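Local coordinates for hemerythrin HHE cation binding domain protein (PDB 6TYJ) that binds zinc or iron ions at a histidine- and carboxylate-lined site inside a hemerythrin-like helical bundle, at residues A[64-69]-A[123-128]. Sequence-based numbering, arbitrary orientation.
Sequences PALSAA and IPAPPE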
loop_
_atom_site.group_PDB
_atom_site.type_symbol
_atom_site.label_atom_id
_atom_site.label_comp_id
_atom_site.label_asym_id
_atom_site.label_seq_id
_atom_site.Cartn_x
_atom_site.Cartn_y
_atom_site.Cartn_z
ATOM N N PRO A 64 -1.253 -3.454 -14.694
ATOM C CA PRO A 64 -1.708 -3.901 -16.019
ATOM C C PRO A 64 -1.117 -3.077 -17.151
ATOM O O PRO A 64 -0.813 -3.630 -18.225
ATOM C CB PRO A 64 -3.238 -3.768 -15.912
ATOM C CG PRO A 64 -3.498 -4.077 -14.440
ATOM C CD PRO A 64 -2.369 -3.352 -13.723
ATOM N N ALA A 65 -0.953 -1.765 -16.939
ATOM C CA ALA A 65 -0.332 -0.903 -17.936
ATOM C C ALA A 65 1.114 -1.292 -18.185
ATOM O O ALA A 65 1.663 -1.035 -19.273
ATOM C CB ALA A 65 -0.402 0.556 -17.488
ATOM N N LEU A 66 1.740 -1.915 -17.198
ATOM C CA LEU A 66 3.126 -2.333 -17.269
ATOM C C LEU A 66 3.265 -3.825 -17.565
ATOM O O LEU A 66 4.345 -4.384 -17.356
ATOM C CB LEU A 66 3.838 -1.985 -15.959
ATOM C CG LEU A 66 4.433 -0.570 -15.882
ATOM C CD1 LEU A 66 3.387 0.537 -16.007
ATOM C CD2 LEU A 66 5.276 -0.396 -14.620
ATOM N N SER A 67 2.204 -4.470 -18.084
ATOM C CA SER A 67 2.203 -5.925 -18.186
ATOM C C SER A 67 3.299 -6.473 -19.099
ATOM O O SER A 67 3.651 -7.650 -18.979
ATOM C CB SER A 67 0.833 -6.422 -18.659
ATOM O OG SER A 67 0.536 -5.890 -19.936
ATOM N N ALA A 68 3.884 -5.648 -19.984
ATOM C CA ALA A 68 4.916 -6.174 -20.862
ATOM C C ALA A 68 6.164 -6.610 -20.102
ATOM O O ALA A 68 6.963 -7.385 -20.641
ATOM C CB ALA A 68 5.284 -5.146 -21.946
ATOM N N ALA A 69 6.342 -6.139 -18.872
ATOM C CA ALA A 69 7.497 -6.513 -18.059
ATOM C C ALA A 69 7.154 -7.742 -17.209
ATOM O O ALA A 69 6.993 -7.669 -15.987
ATOM C CB ALA A 69 7.907 -5.333 -17.192
ATOM N N ILE A 123 9.086 2.050 -11.255
ATOM C CA ILE A 123 8.761 3.473 -11.367
ATOM C C ILE A 123 10.041 4.235 -11.695
ATOM O O ILE A 123 10.910 4.370 -10.820
ATOM C CB ILE A 123 8.141 4.017 -10.068
ATOM C CG1 ILE A 123 6.870 3.248 -9.689
ATOM C CG2 ILE A 123 7.880 5.535 -10.183
ATOM C CD1 ILE A 123 6.345 3.610 -8.287
ATOM N N PRO A 124 10.222 4.756 -12.928
ATOM C CA PRO A 124 9.307 4.670 -14.078
ATOM C C PRO A 124 9.225 3.276 -14.647
ATOM O O PRO A 124 9.932 2.385 -14.200
ATOM C CB PRO A 124 9.923 5.619 -15.113
ATOM C CG PRO A 124 10.961 6.386 -14.397
ATOM C CD PRO A 124 11.419 5.547 -13.244
ATOM N N ALA A 125 8.362 3.096 -15.651
ATOM C CA ALA A 125 8.133 1.766 -16.172
ATOM C C ALA A 125 9.423 1.162 -16.720
ATOM O O ALA A 125 10.294 1.881 -17.236
ATOM C CB ALA A 125 7.077 1.787 -17.268
ATOM N N PRO A 126 9.556 -0.158 -16.644
ATOM C CA PRO A 126 10.742 -0.832 -17.185
ATOM C C PRO A 126 10.855 -0.660 -18.693
ATOM O O PRO A 126 9.875 -0.324 -19.387
ATOM C CB PRO A 126 10.514 -2.306 -16.811
ATOM C CG PRO A 126 9.544 -2.295 -15.720
ATOM C CD PRO A 126 8.670 -1.087 -15.920
ATOM N N PRO A 127 12.042 -0.912 -19.248
ATOM C CA PRO A 127 12.286 -0.584 -20.661
ATOM C C PRO A 127 11.360 -1.295 -21.650
ATOM O O PRO A 127 11.103 -0.750 -22.731
ATOM C CB PRO A 127 13.752 -0.995 -20.851
ATOM C CG PRO A 127 14.364 -0.808 -19.491
ATOM C CD PRO A 127 13.289 -1.181 -18.510
ATOM N N GLU A 128 10.845 -2.481 -21.307
ATOM C CA GLU A 128 9.943 -3.221 -22.196
ATOM C C GLU A 128 8.601 -2.534 -22.378
ATOM O O GLU A 128 7.889 -2.834 -23.353
ATOM C CB GLU A 128 9.681 -4.627 -21.639
ATOM C CG GLU A 128 10.892 -5.502 -21.471
ATOM C CD GLU A 128 11.714 -5.151 -20.233
ATOM O OE1 GLU A 128 11.236 -4.366 -19.380
ATOM O OE2 GLU A 128 12.853 -5.654 -20.127
#
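A125 and P126 meet L66, and P126 and E128 meet A69, where the turn joining helix 38-65 to helix 70-91 lies against the proline-rich loop that follows helix 100-121. Before the contact begins, I123 and P124, joined by a cis peptide bond, face away from the turn and pack on helix 12-32, I123 on Y13, L16 and K17. At A125 the loop turns its methyl inward: CB sits against the branch point of L66, 3.8 Å from CG, with CD2 of L66 close by at 3.9 Å. The backbone N of A125 is hydrogen-bonded to the hydroxyl of Y13, tying the loop to helix 12-32 at the same residue. P126 comes next and spans two partners. Its CD touches CD2 of L66 at 3.7 Å, the two side chains crossing at about a right angle, while its CG lies 3.8 Å from CB of A69; L72 of helix 70-91 also touches this ring. E128 then comes beside the end of the turn: its backbone O is 3.8 Å from CB of A68, its chain bends at chi2 (78°), which folds CD back, and OE1 of E128 lies 4.1 Å from CB of A69. On the opposing segment, A69 N bonds to L66 O at 3.1 Å within a type I beta turn from L66 to A69, and both residues touch P126. L66 also touches I73, M122 and V129, and lies about 7 Å, side chain to side chain, from the metal ligand E118. No hydrogen bond or salt bridge crosses between the segments; the turn and loop at this end of the bundle therefore meet by van der Waals contact, apolar around L66, A69, A125 and P126, while at the more exposed edge E128 meets A68 and A69 loosely, in part through its oxygens.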